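Local atomic coordinates of heavy-metal chelation domain-containing protein (Pyrococcus horikoshii, PDB entry 3NPG), a protein that is of unknown function but probably chelates heavy metals. Residues A[13-18]-A[69-74]; A[30-35]-A[233-238]; A[46-51]-A[84-89]; A[53-58]-A[78-83]; A[170-175]-A[193-198]. All coordinates share one frame; numbering follows the deposited sequence.

In the fold
Contacts 1, 3 and 4 build the N-terminal part of the chain around helix 79-96: contact 4 holds its first turns, contact 3 lays its next turns on strand 43-49, and contact 1 packs helix 6-17 on helix 67-72, whose I71 reaches I89 of contact 3. Contact 2 starts on the neighbouring strand 32-38, its centre about 11 Å from that of contact 3, and runs to the C-terminal part. Contact 5 lies in the Rossmann-like sheet, its centre about 13 Å from that of contact 3. P198 of contact 5 touches V47, Y32 and F235. An acetate lies beside Y32 of contact 2 and A172 of contact 5, in the seam between the two parts.

Contact 1 (A[13-18]-A[69-74]); sequences KAMELA and EFIDKA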
# COMPACT_ATOMS: atom_id res chain seq x y z
N LYS A 13 20.82 13.74 -24.89
CA LYS A 13 21.75 14.84 -24.61
C LYS A 13 22.85 14.39 -23.64
O LYS A 13 24.01 14.77 -23.80
CB LYS A 13 21.00 16.06 -24.03
CG LYS A 13 20.02 16.72 -24.99
CD LYS A 13 19.29 17.87 -24.30
CE LYS A 13 18.30 18.56 -25.21
N ALA A 14 22.46 13.60 -22.61
CA ALA A 14 23.38 13.11 -21.57
C ALA A 14 24.40 12.11 -22.12
O ALA A 14 25.54 12.09 -21.66
CB ALA A 14 22.59 12.49 -20.43
N MSE A 15 24.00 11.27 -23.11
CA MSE A 15 24.90 10.28 -23.71
C MSE A 15 26.01 10.93 -24.53
O MSE A 15 27.09 10.35 -24.67
CB MSE A 15 24.12 9.28 -24.56
CG MSE A 15 23.51 8.16 -23.74
SE MSE A 15 22.58 6.85 -24.80
CE MSE A 15 21.13 7.94 -25.46
N GLU A 16 25.77 12.15 -25.03
CA GLU A 16 26.78 12.91 -25.77
C GLU A 16 27.83 13.48 -24.79
O GLU A 16 28.96 13.72 -25.18
CB GLU A 16 26.11 14.05 -26.57
CG GLU A 16 26.87 14.46 -27.82
CD GLU A 16 26.53 13.69 -29.08
OE1 GLU A 16 25.37 13.21 -29.19
OE2 GLU A 16 27.39 13.62 -29.99
N LEU A 17 27.44 13.69 -23.52
CA LEU A 17 28.33 14.23 -22.49
C LEU A 17 29.06 13.13 -21.71
O LEU A 17 30.08 13.40 -21.08
CB LEU A 17 27.54 15.14 -21.53
CG LEU A 17 27.50 16.62 -21.89
CD1 LEU A 17 26.48 16.90 -22.98
CD2 LEU A 17 27.20 17.45 -20.68
N ALA A 18 28.56 11.89 -21.78
CA ALA A 18 29.15 10.76 -21.07
C ALA A 18 30.32 10.13 -21.84
O ALA A 18 30.86 9.11 -21.40
CB ALA A 18 28.08 9.71 -20.80
N GLU A 69 25.21 2.50 -21.14
CA GLU A 69 24.16 1.48 -21.02
C GLU A 69 23.10 1.93 -20.00
O GLU A 69 21.90 1.80 -20.26
CB GLU A 69 24.76 0.12 -20.61
CG GLU A 69 23.75 -1.03 -20.53
CD GLU A 69 23.32 -1.62 -21.85
OE1 GLU A 69 24.12 -1.59 -22.81
OE2 GLU A 69 22.20 -2.19 -21.91
N PHE A 70 23.55 2.50 -18.86
CA PHE A 70 22.65 3.00 -17.82
C PHE A 70 21.78 4.13 -18.34
O PHE A 70 20.56 4.07 -18.21
CB PHE A 70 23.45 3.48 -16.58
CG PHE A 70 23.92 2.38 -15.64
CD1 PHE A 70 23.56 1.05 -15.85
CD2 PHE A 70 24.68 2.69 -14.52
CE1 PHE A 70 23.99 0.05 -14.98
CE2 PHE A 70 25.10 1.68 -13.65
CZ PHE A 70 24.76 0.37 -13.88
N ILE A 71 22.41 5.15 -19.00
CA ILE A 71 21.70 6.31 -19.55
C ILE A 71 20.69 5.92 -20.64
O ILE A 71 19.60 6.49 -20.69
CB ILE A 71 22.70 7.42 -20.05
CG1 ILE A 71 23.66 7.84 -18.91
CG2 ILE A 71 21.94 8.64 -20.61
CD1 ILE A 71 24.87 8.65 -19.37
N ASP A 72 21.03 4.92 -21.48
CA ASP A 72 20.12 4.46 -22.53
C ASP A 72 18.84 3.85 -21.94
O ASP A 72 17.78 3.95 -22.56
CB ASP A 72 20.83 3.44 -23.44
CG ASP A 72 19.99 2.98 -24.62
OD1 ASP A 72 19.44 3.85 -25.33
OD2 ASP A 72 19.88 1.75 -24.83
N LYS A 73 18.93 3.28 -20.73
CA LYS A 73 17.79 2.64 -20.06
C LYS A 73 16.99 3.61 -19.17
O LYS A 73 16.21 3.17 -18.33
CB LYS A 73 18.28 1.42 -19.24
CG LYS A 73 18.94 0.32 -20.07
CD LYS A 73 17.93 -0.51 -20.83
CE LYS A 73 18.59 -1.54 -21.71
NZ LYS A 73 19.32 -2.55 -20.91
N ALA A 74 17.17 4.94 -19.37
CA ALA A 74 16.46 5.95 -18.58
C ALA A 74 14.98 6.01 -18.96
O ALA A 74 14.15 6.30 -18.11
CB ALA A 74 17.10 7.31 -18.77
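I71 of helix 67-72 projects at A14 and M15 of helix 6-17 and at A18 just after it, a helix-to-helix packing on the N-terminal part of the fold. The methyls of A14 and A18 both point to I71, and M15, a selenomethionine, flanks them. CB of I71 lies 3.8 Å from CG of M15. One branch, CG2, stands anti to the backbone N and meets two residues at once, with CG of M15 at 3.5 Å and CB of A14 at 3.9 Å. The other branch leaves through CG1, beside the backbone N (chi1 -56°), and ends in CD1, which rests on CB of A18 at 3.7 Å. I71 is thus a forked apolar group, one prong between A14 and M15, the other against A18. The M15 and I71 chains run past each other in opposite directions, and M15 carries on to the next residue of the second helix: its SE lies 4.1 Å from CB of D72. D72 joins the packing through CB and CA, while its OD1 makes a salt bridge with K11, one turn before A14 and M15 on helix 6-17. No hydrogen bond links 13-18 to 69-74. Behind I71, I89 of helix 79-96 continues the apolar layer, while L68 touches M15 and both L67 and L68 touch A18. The end of helix 67-72 carries a salt bridge of its own, K73 NZ to E69 OE2 at 3.1 Å, met nearly head-on at the oxygen.

Contact 2 (A[30-35]-A[233-238]); sequences LPYTWV and GSFKGF. With ACT (acetate ion), chain E.
The hydroxyl of Y32, whose ring meets F235 across the contact, gives a hydrogen bond to OXT of a bound acetate at 2.6 Å. The acetate, probably from the crystallisation liquor, is also bonded to T199 OG1, and its OXT lies at the edge of the Y32 ring, in plane with it. The protein side is where strand 32-38 of the antiparallel sheet meets the N-terminus of helix 235-239, just past the Schellman motif at G233 that ends helix 223-232. CG of F235, anti to its backbone N (chi1 175°), starts the ring toward Y32. The two rings lie rim to rim, neither over the other, with CE1 of Y32 3.4 Å from CD1 of F235. Their centroids are 5.6 Å apart. The planes stand 24° from parallel. P31, reached through a cis peptide bond, also touches the second segment, CG at 4.2 Å from CB of F235 and CD at 3.7 Å from CA of G233. Y58 of a neighbouring subunit packs on P31. S234 sits at the N-cap, its OG accepting a weak bond from G237 N. Beside it, CA of G233 points a C-H at the carbonyl O of L30, 3.4 Å away.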
# COMPACT_ATOMS: atom_id res chain seq x y z
N LEU A 30 18.39 2.02 -1.10
CA LEU A 30 17.50 2.92 -0.38
C LEU A 30 18.29 3.83 0.59
O LEU A 30 19.26 3.38 1.21
CB LEU A 30 16.44 2.12 0.40
CG LEU A 30 15.35 1.44 -0.44
CD1 LEU A 30 14.60 0.43 0.38
CD2 LEU A 30 14.39 2.45 -1.04
N PRO A 31 17.89 5.12 0.75
CA PRO A 31 16.74 5.79 0.12
C PRO A 31 16.99 6.18 -1.34
O PRO A 31 16.04 6.43 -2.09
CB PRO A 31 16.53 7.02 1.01
CG PRO A 31 17.91 7.35 1.51
CD PRO A 31 18.60 6.02 1.69
N TYR A 32 18.27 6.23 -1.76
CA TYR A 32 18.63 6.68 -3.09
C TYR A 32 19.44 5.68 -3.87
O TYR A 32 20.31 5.00 -3.30
CB TYR A 32 19.38 8.02 -3.02
CG TYR A 32 18.46 9.19 -2.76
CD1 TYR A 32 18.08 9.53 -1.47
CD2 TYR A 32 17.95 9.94 -3.81
CE1 TYR A 32 17.19 10.57 -1.23
CE2 TYR A 32 17.07 11.00 -3.58
CZ TYR A 32 16.69 11.31 -2.29
OH TYR A 32 15.82 12.34 -2.06
N THR A 33 19.18 5.60 -5.18
CA THR A 33 20.00 4.87 -6.13
C THR A 33 21.11 5.82 -6.54
O THR A 33 20.85 7.01 -6.75
CB THR A 33 19.15 4.43 -7.35
OG1 THR A 33 18.17 3.50 -6.92
CG2 THR A 33 19.99 3.83 -8.46
N TRP A 34 22.35 5.34 -6.57
CA TRP A 34 23.47 6.21 -6.90
C TRP A 34 24.36 5.65 -7.98
O TRP A 34 24.45 4.43 -8.14
CB TRP A 34 24.28 6.58 -5.65
CG TRP A 34 24.80 5.40 -4.89
CD1 TRP A 34 24.20 4.78 -3.83
CD2 TRP A 34 26.03 4.71 -5.11
NE1 TRP A 34 24.99 3.75 -3.38
CE2 TRP A 34 26.13 3.70 -4.14
CE3 TRP A 34 27.07 4.86 -6.05
CZ2 TRP A 34 27.22 2.82 -4.08
CZ3 TRP A 34 28.15 3.99 -5.99
CH2 TRP A 34 28.21 2.98 -5.02
N VAL A 35 25.02 6.54 -8.73
CA VAL A 35 25.97 6.17 -9.78
C VAL A 35 27.23 7.02 -9.62
O VAL A 35 27.14 8.25 -9.62
CB VAL A 35 25.35 6.30 -11.20
CG1 VAL A 35 26.43 6.27 -12.28
CG2 VAL A 35 24.30 5.22 -11.46
N GLY A 233 21.98 3.88 4.36
CA GLY A 233 20.56 4.22 4.25
C GLY A 233 20.18 5.46 5.05
O GLY A 233 19.04 5.58 5.48
N SER A 234 21.16 6.37 5.26
CA SER A 234 20.94 7.61 6.02
C SER A 234 20.84 8.80 5.08
O SER A 234 21.83 9.13 4.41
CB SER A 234 22.08 7.82 7.02
OG SER A 234 21.89 8.99 7.80
N PHE A 235 19.65 9.41 4.98
CA PHE A 235 19.47 10.55 4.09
C PHE A 235 20.14 11.81 4.61
O PHE A 235 20.88 12.46 3.87
CB PHE A 235 17.98 10.82 3.80
CG PHE A 235 17.76 12.07 2.99
CD1 PHE A 235 18.14 12.14 1.65
CD2 PHE A 235 17.23 13.21 3.57
CE1 PHE A 235 17.97 13.31 0.91
CE2 PHE A 235 17.07 14.39 2.83
CZ PHE A 235 17.44 14.43 1.51
N LYS A 236 19.88 12.18 5.89
CA LYS A 236 20.45 13.38 6.49
C LYS A 236 21.99 13.32 6.57
O LYS A 236 22.64 14.37 6.57
CB LYS A 236 19.83 13.67 7.86
CG LYS A 236 18.63 14.59 7.78
CD LYS A 236 18.09 14.93 9.17
CE LYS A 236 17.17 16.12 9.16
NZ LYS A 236 17.91 17.39 8.89
N GLY A 237 22.53 12.11 6.61
CA GLY A 237 23.98 11.89 6.59
C GLY A 237 24.56 12.18 5.23
O GLY A 237 25.65 12.73 5.11
N PHE A 238 23.81 11.82 4.18
CA PHE A 238 24.17 12.11 2.79
C PHE A 238 23.92 13.59 2.48
O PHE A 238 24.69 14.20 1.73
CB PHE A 238 23.35 11.20 1.83
CG PHE A 238 23.23 11.72 0.42
CD1 PHE A 238 24.30 11.68 -0.45
CD2 PHE A 238 22.01 12.21 -0.05
CE1 PHE A 238 24.18 12.14 -1.76
CE2 PHE A 238 21.89 12.68 -1.36
CZ PHE A 238 22.98 12.64 -2.21
C ACT E . 13.92 13.57 -4.69
O ACT E . 13.59 13.62 -5.83
OXT ACT E . 14.85 12.91 -4.40
CH3 ACT E . 13.13 14.33 -3.62

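Contact 3 (A[46-51]-A[84-89]); sequences GVAMTL and LGVAAI
A helix laid on the face of an antiparallel sheet is the element here: helix 79-96 packs on strand 43-49, an outermost strand of the three-stranded sheet in this chain. The segments 46-49 and 84-89 run roughly against each other, at 145° between their N-to-C directions, and their axes come within 5.9 Å. So close an approach goes with small residues. G46 has no side chain, and its CA lies 3.5 Å from the carbonyl O of A87 in a CA-H...O contact. One residue on, the backbones themselves are near: CA of V47 and CA of A87 are 4.4 Å apart. The V47 side chain turns to the other face of the strand, where W34 and P198 receive it, while its carbonyl O is bonded by ND2 of N90, one turn further along the helix than V86. A48 then points its methyl at the helix. That CB is 3.5 Å from the backbone N of A87 and close to its CB as well. It also lies 3.9 Å from CG1 of V86, so it fits into the angle between two successive helix residues. The V86 branch that does the touching, CG1, stands anti to its own backbone N (chi1 171°). V176 of helix 174-177 touches both A48 and V86. No hydrogen bond runs between 46-51 and 84-89; the strand is paired instead with 32-38, through G46 with V35 and A48 with T33. On the far side of the helix A88 meets helix 67-72. The arrangement is that of a helix packed on one face of an antiparallel sheet, brought close by glycine and alanine.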
# COMPACT_ATOMS: atom_id res chain seq x y z
N GLY A 46 26.06 10.94 -8.75
CA GLY A 46 24.68 11.23 -9.12
C GLY A 46 23.71 10.32 -8.41
O GLY A 46 24.00 9.13 -8.22
N VAL A 47 22.57 10.87 -7.96
CA VAL A 47 21.57 10.09 -7.23
C VAL A 47 20.19 10.21 -7.85
O VAL A 47 19.90 11.20 -8.52
CB VAL A 47 21.54 10.40 -5.71
CG1 VAL A 47 22.84 9.97 -5.03
CG2 VAL A 47 21.26 11.87 -5.45
N ALA A 48 19.34 9.19 -7.65
CA ALA A 48 17.95 9.20 -8.09
C ALA A 48 17.12 8.44 -7.09
O ALA A 48 17.46 7.30 -6.75
CB ALA A 48 17.83 8.57 -9.47
N MSE A 49 16.07 9.09 -6.53
CA MSE A 49 15.24 8.48 -5.49
C MSE A 49 14.64 7.14 -5.91
O MSE A 49 14.00 7.04 -6.96
CB MSE A 49 14.13 9.44 -5.04
CG MSE A 49 13.32 8.91 -3.88
SE MSE A 49 11.89 10.08 -3.40
CE MSE A 49 12.76 11.02 -1.96
N THR A 50 14.84 6.12 -5.08
CA THR A 50 14.28 4.80 -5.30
C THR A 50 12.84 4.79 -4.83
O THR A 50 12.55 5.26 -3.72
CB THR A 50 15.13 3.73 -4.59
OG1 THR A 50 16.49 3.86 -5.00
CG2 THR A 50 14.65 2.32 -4.87
N LEU A 51 11.93 4.33 -5.69
CA LEU A 51 10.51 4.27 -5.36
C LEU A 51 10.07 2.80 -5.29
O LEU A 51 9.66 2.22 -6.31
CB LEU A 51 9.68 5.04 -6.41
CG LEU A 51 10.10 6.50 -6.67
CD1 LEU A 51 9.48 7.02 -7.93
CD2 LEU A 51 9.73 7.39 -5.49
N LEU A 84 18.29 3.79 -12.21
CA LEU A 84 19.74 3.68 -12.46
C LEU A 84 20.18 4.61 -13.61
O LEU A 84 21.28 5.17 -13.58
CB LEU A 84 20.14 2.23 -12.77
CG LEU A 84 20.32 1.31 -11.55
CD1 LEU A 84 20.17 -0.15 -11.94
CD2 LEU A 84 21.67 1.54 -10.87
N GLY A 85 19.29 4.79 -14.60
CA GLY A 85 19.52 5.67 -15.74
C GLY A 85 19.50 7.15 -15.36
O GLY A 85 20.39 7.90 -15.77
N VAL A 86 18.50 7.56 -14.57
CA VAL A 86 18.39 8.94 -14.07
C VAL A 86 19.57 9.27 -13.13
O VAL A 86 20.16 10.34 -13.24
CB VAL A 86 17.01 9.20 -13.41
CG1 VAL A 86 16.99 10.55 -12.69
CG2 VAL A 86 15.89 9.12 -14.44
N ALA A 87 19.95 8.31 -12.24
CA ALA A 87 21.11 8.48 -11.35
C ALA A 87 22.40 8.66 -12.16
O ALA A 87 23.26 9.44 -11.78
CB ALA A 87 21.24 7.29 -10.42
N ALA A 88 22.49 7.97 -13.32
CA ALA A 88 23.64 8.08 -14.23
C ALA A 88 23.63 9.42 -14.97
O ALA A 88 24.69 10.02 -15.16
CB ALA A 88 23.63 6.93 -15.22
N ILE A 89 22.42 9.90 -15.39
CA ILE A 89 22.28 11.22 -16.04
C ILE A 89 22.71 12.32 -15.05
O ILE A 89 23.44 13.24 -15.43
CB ILE A 89 20.82 11.45 -16.57
CG1 ILE A 89 20.50 10.49 -17.72
CG2 ILE A 89 20.61 12.92 -16.99
CD1 ILE A 89 19.04 10.45 -18.11

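Contact 4 (A[53-58]-A[78-83]); sequences EEVQRY and NIIERT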
# COMPACT_ATOMS: atom_id res chain seq x y z
N GLU A 53 7.59 1.28 -3.96
CA GLU A 53 6.15 1.08 -4.20
C GLU A 53 5.82 0.95 -5.70
O GLU A 53 4.77 0.44 -6.05
CB GLU A 53 5.31 2.21 -3.54
CG GLU A 53 5.56 3.60 -4.12
CD GLU A 53 6.72 4.39 -3.52
OE1 GLU A 53 7.42 3.84 -2.64
OE2 GLU A 53 6.91 5.56 -3.92
N GLU A 54 6.75 1.39 -6.58
CA GLU A 54 6.59 1.32 -8.03
C GLU A 54 7.20 0.02 -8.60
O GLU A 54 6.92 -0.34 -9.75
CB GLU A 54 7.25 2.54 -8.70
CG GLU A 54 6.68 3.87 -8.25
CD GLU A 54 5.29 4.16 -8.76
OE1 GLU A 54 5.14 4.37 -9.99
OE2 GLU A 54 4.35 4.21 -7.93
N VAL A 55 8.05 -0.67 -7.79
CA VAL A 55 8.71 -1.90 -8.22
C VAL A 55 7.72 -3.08 -8.20
O VAL A 55 7.17 -3.41 -7.14
CB VAL A 55 9.98 -2.21 -7.38
CG1 VAL A 55 10.70 -3.45 -7.91
CG2 VAL A 55 10.92 -1.01 -7.34
N GLN A 56 7.49 -3.69 -9.36
CA GLN A 56 6.58 -4.84 -9.45
C GLN A 56 7.38 -6.13 -9.52
O GLN A 56 6.93 -7.17 -9.05
CB GLN A 56 5.65 -4.70 -10.67
CG GLN A 56 4.88 -3.38 -10.70
CD GLN A 56 3.56 -3.50 -11.42
OE1 GLN A 56 3.05 -4.60 -11.66
NE2 GLN A 56 2.94 -2.36 -11.69
N ARG A 57 8.60 -6.05 -10.11
CA ARG A 57 9.50 -7.19 -10.26
C ARG A 57 10.95 -6.73 -10.06
O ARG A 57 11.29 -5.60 -10.46
CB ARG A 57 9.35 -7.81 -11.67
CG ARG A 57 7.97 -8.39 -11.96
CD ARG A 57 7.66 -8.42 -13.46
NE ARG A 57 7.51 -7.07 -14.02
CZ ARG A 57 6.37 -6.40 -14.05
NH1 ARG A 57 5.27 -6.92 -13.52
NH2 ARG A 57 6.32 -5.19 -14.59
N TYR A 58 11.80 -7.60 -9.50
CA TYR A 58 13.22 -7.28 -9.33
C TYR A 58 14.04 -7.89 -10.45
O TYR A 58 14.69 -8.93 -10.26
CB TYR A 58 13.73 -7.68 -7.94
CG TYR A 58 13.26 -6.74 -6.85
CD1 TYR A 58 13.85 -5.49 -6.68
CD2 TYR A 58 12.18 -7.06 -6.04
CE1 TYR A 58 13.39 -4.59 -5.72
CE2 TYR A 58 11.71 -6.18 -5.07
CZ TYR A 58 12.31 -4.94 -4.91
OH TYR A 58 11.85 -4.07 -3.95
N ASN A 78 10.88 -0.48 -17.14
CA ASN A 78 11.34 -1.02 -15.87
C ASN A 78 11.84 0.11 -14.98
O ASN A 78 12.80 0.81 -15.34
CB ASN A 78 12.47 -2.04 -16.12
CG ASN A 78 12.85 -2.89 -14.93
OD1 ASN A 78 12.85 -2.43 -13.77
ND2 ASN A 78 13.27 -4.11 -15.19
N ILE A 79 11.18 0.33 -13.82
CA ILE A 79 11.53 1.40 -12.88
C ILE A 79 13.00 1.28 -12.37
O ILE A 79 13.68 2.30 -12.22
CB ILE A 79 10.49 1.51 -11.71
CG1 ILE A 79 10.83 2.68 -10.74
CG2 ILE A 79 10.33 0.17 -10.96
CD1 ILE A 79 10.67 4.06 -11.33
N ILE A 80 13.50 0.03 -12.17
CA ILE A 80 14.88 -0.22 -11.74
C ILE A 80 15.87 0.32 -12.78
O ILE A 80 16.83 1.01 -12.42
CB ILE A 80 15.13 -1.72 -11.43
CG1 ILE A 80 14.09 -2.27 -10.42
CG2 ILE A 80 16.56 -1.96 -10.93
CD1 ILE A 80 14.11 -3.76 -10.24
N GLU A 81 15.59 0.06 -14.08
CA GLU A 81 16.42 0.54 -15.18
C GLU A 81 16.33 2.07 -15.33
O GLU A 81 17.33 2.71 -15.64
CB GLU A 81 16.04 -0.16 -16.49
CG GLU A 81 16.38 -1.65 -16.50
CD GLU A 81 15.90 -2.40 -17.73
OE1 GLU A 81 15.50 -1.74 -18.72
OE2 GLU A 81 15.94 -3.65 -17.71
N ARG A 82 15.12 2.66 -15.09
CA ARG A 82 14.92 4.12 -15.15
C ARG A 82 15.69 4.82 -14.04
O ARG A 82 16.37 5.82 -14.30
CB ARG A 82 13.43 4.47 -15.02
CG ARG A 82 12.65 4.38 -16.30
CD ARG A 82 11.46 5.34 -16.32
NE ARG A 82 10.53 5.11 -15.21
CZ ARG A 82 9.57 4.18 -15.22
NH1 ARG A 82 9.44 3.36 -16.25
NH2 ARG A 82 8.76 4.05 -14.18
N THR A 83 15.53 4.34 -12.78
CA THR A 83 16.19 4.95 -11.61
C THR A 83 17.72 4.94 -11.76
O THR A 83 18.36 5.97 -11.54
CB THR A 83 15.70 4.29 -10.31
OG1 THR A 83 14.28 4.14 -10.37
CG2 THR A 83 16.09 5.08 -9.08
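I79 and I80, in the first turn of helix 79-96, carry the contact with the loop 53-58. Just ahead of them N78 is the N-cap: its OD1 accepts a weak bond from I80 N at 3.0 Å, while ND2 is bonded to T59 O. I79 follows, with CG1 anti to its backbone N (chi1 -178°) and CG2 between N and the carbonyl carbon. CG2 does most of the touching, at 3.7 Å from the carbonyl O of E54 and 3.9 Å from CG2 of V55, and CG1 faces the CB of E54. The carboxylate of E54 pairs with R143 in a salt bridge and is hydrogen-bonded to S154 of a neighbouring subunit. I80 reaches further down the loop: its CD1 lies 3.4 Å from the carbonyl O of R57 and 4.0 Å from CD1 of Y58, the two side chains crossing at about a right angle. V55 CG1 also touches this CD1 and covers one face of the Y58 ring toward its rim. At R82 the guanidinium spreads over CA of I79, its NE bonded to V176 O. T83 closes the turn, with OG1 and N both donating to I79 O, at 2.7 and 2.8 Å; the hydroxyl comes from above the carbonyl plane. This is an asparagine-capped helix start, with I79 and I80 of its first turn packed against a loop that also meets two neighbouring subunits.

Contact 5 (A[170-175]-A[193-198]); sequences ASASCI and IVITGP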
# COMPACT_ATOMS: atom_id res chain seq x y z
N ALA A 170 7.33 20.54 -7.63
CA ALA A 170 7.25 19.10 -7.87
C ALA A 170 8.50 18.39 -7.41
O ALA A 170 9.60 18.79 -7.79
CB ALA A 170 7.01 18.82 -9.35
N SER A 171 8.33 17.34 -6.58
CA SER A 171 9.45 16.52 -6.12
C SER A 171 10.18 15.98 -7.33
O SER A 171 9.54 15.52 -8.28
CB SER A 171 8.95 15.37 -5.26
OG SER A 171 10.01 14.53 -4.85
N ALA A 172 11.52 16.07 -7.33
CA ALA A 172 12.36 15.63 -8.44
C ALA A 172 12.16 14.14 -8.78
O ALA A 172 12.60 13.69 -9.84
CB ALA A 172 13.81 15.93 -8.14
N SER A 173 11.42 13.41 -7.92
CA SER A 173 11.09 12.00 -8.15
C SER A 173 10.09 11.84 -9.30
O SER A 173 9.87 10.73 -9.77
CB SER A 173 10.54 11.37 -6.87
OG SER A 173 9.33 11.99 -6.46
N CYS A 174 9.51 12.97 -9.78
CA CYS A 174 8.61 12.96 -10.93
C CYS A 174 9.39 12.63 -12.22
O CYS A 174 8.79 12.27 -13.24
CB CYS A 174 7.84 14.28 -11.05
SG CYS A 174 8.88 15.72 -11.40
N ILE A 175 10.73 12.69 -12.15
CA ILE A 175 11.61 12.34 -13.26
C ILE A 175 11.73 10.79 -13.37
O ILE A 175 11.65 10.25 -14.47
CB ILE A 175 13.00 13.03 -13.10
CG1 ILE A 175 12.85 14.58 -13.10
CG2 ILE A 175 13.98 12.57 -14.19
CD1 ILE A 175 14.13 15.36 -12.65
N ILE A 193 7.74 26.95 -12.02
CA ILE A 193 7.77 25.49 -11.87
C ILE A 193 9.13 25.05 -11.34
O ILE A 193 10.14 25.17 -12.04
CB ILE A 193 7.38 24.75 -13.19
CG1 ILE A 193 5.98 25.21 -13.69
CG2 ILE A 193 7.45 23.22 -13.02
CD1 ILE A 193 5.64 24.77 -15.04
N VAL A 194 9.16 24.59 -10.07
CA VAL A 194 10.41 24.19 -9.41
C VAL A 194 10.47 22.67 -9.24
O VAL A 194 9.57 22.08 -8.62
CB VAL A 194 10.59 24.92 -8.05
CG1 VAL A 194 11.96 24.65 -7.46
CG2 VAL A 194 10.35 26.42 -8.19
N ILE A 195 11.52 22.04 -9.77
CA ILE A 195 11.76 20.60 -9.59
C ILE A 195 12.78 20.43 -8.46
O ILE A 195 13.95 20.77 -8.63
CB ILE A 195 12.21 19.93 -10.93
CG1 ILE A 195 11.25 20.27 -12.11
CG2 ILE A 195 12.39 18.42 -10.77
CD1 ILE A 195 9.72 19.93 -11.87
N THR A 196 12.30 20.05 -7.26
CA THR A 196 13.14 20.02 -6.06
C THR A 196 13.49 18.61 -5.58
O THR A 196 12.65 17.71 -5.60
CB THR A 196 12.51 20.88 -4.94
OG1 THR A 196 13.43 20.96 -3.85
CG2 THR A 196 11.17 20.33 -4.46
N GLY A 197 14.73 18.46 -5.09
CA GLY A 197 15.21 17.21 -4.54
C GLY A 197 16.53 16.74 -5.14
O GLY A 197 16.91 17.16 -6.23
N PRO A 198 17.21 15.78 -4.46
CA PRO A 198 18.50 15.27 -5.00
C PRO A 198 18.39 14.63 -6.40
O PRO A 198 19.39 14.56 -7.10
CB PRO A 198 18.94 14.24 -3.95
CG PRO A 198 18.25 14.65 -2.70
CD PRO A 198 16.92 15.21 -3.13
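A170 and T196 join strands 167-171 and 192-196, parallel neighbours in the Rossmann-like sheet. Three backbone bonds tie them. A170 N donates to V194 O at 2.9 Å, and T196 N donates back to A170 O at 3.0 Å. The third, A172 N to T196 O at 2.6 Å, carries the ladder past the last strand residue, S171. I195 supplies the apolar half. Its CD1 touches CB of A170 at 3.9 Å, and CG2, anti to the backbone N, lies 3.6 Å from CA of A172 and also meets CD1 of I175. Further out, a type I turn from S171 to C174 swings the chain away from the sheet. C174 N donates to S171 O. S171 OG and S173 OG are hydrogen-bonded at 3.1 Å. Helices 174-177 and 180-186 then lead back to strand 192-196, a beta-alpha-beta connection. L180 packs on both C174 and I195. Main-chain bonds thus fix the strand ends, while the CB of A172 lies about 3 Å from the nearest atom of the bound acetate. Though that ion probably comes from the crystallisation liquor, its place is consistent with a pocket at the C-terminal ends of the strands, where Rossmann folds commonly bind ligands.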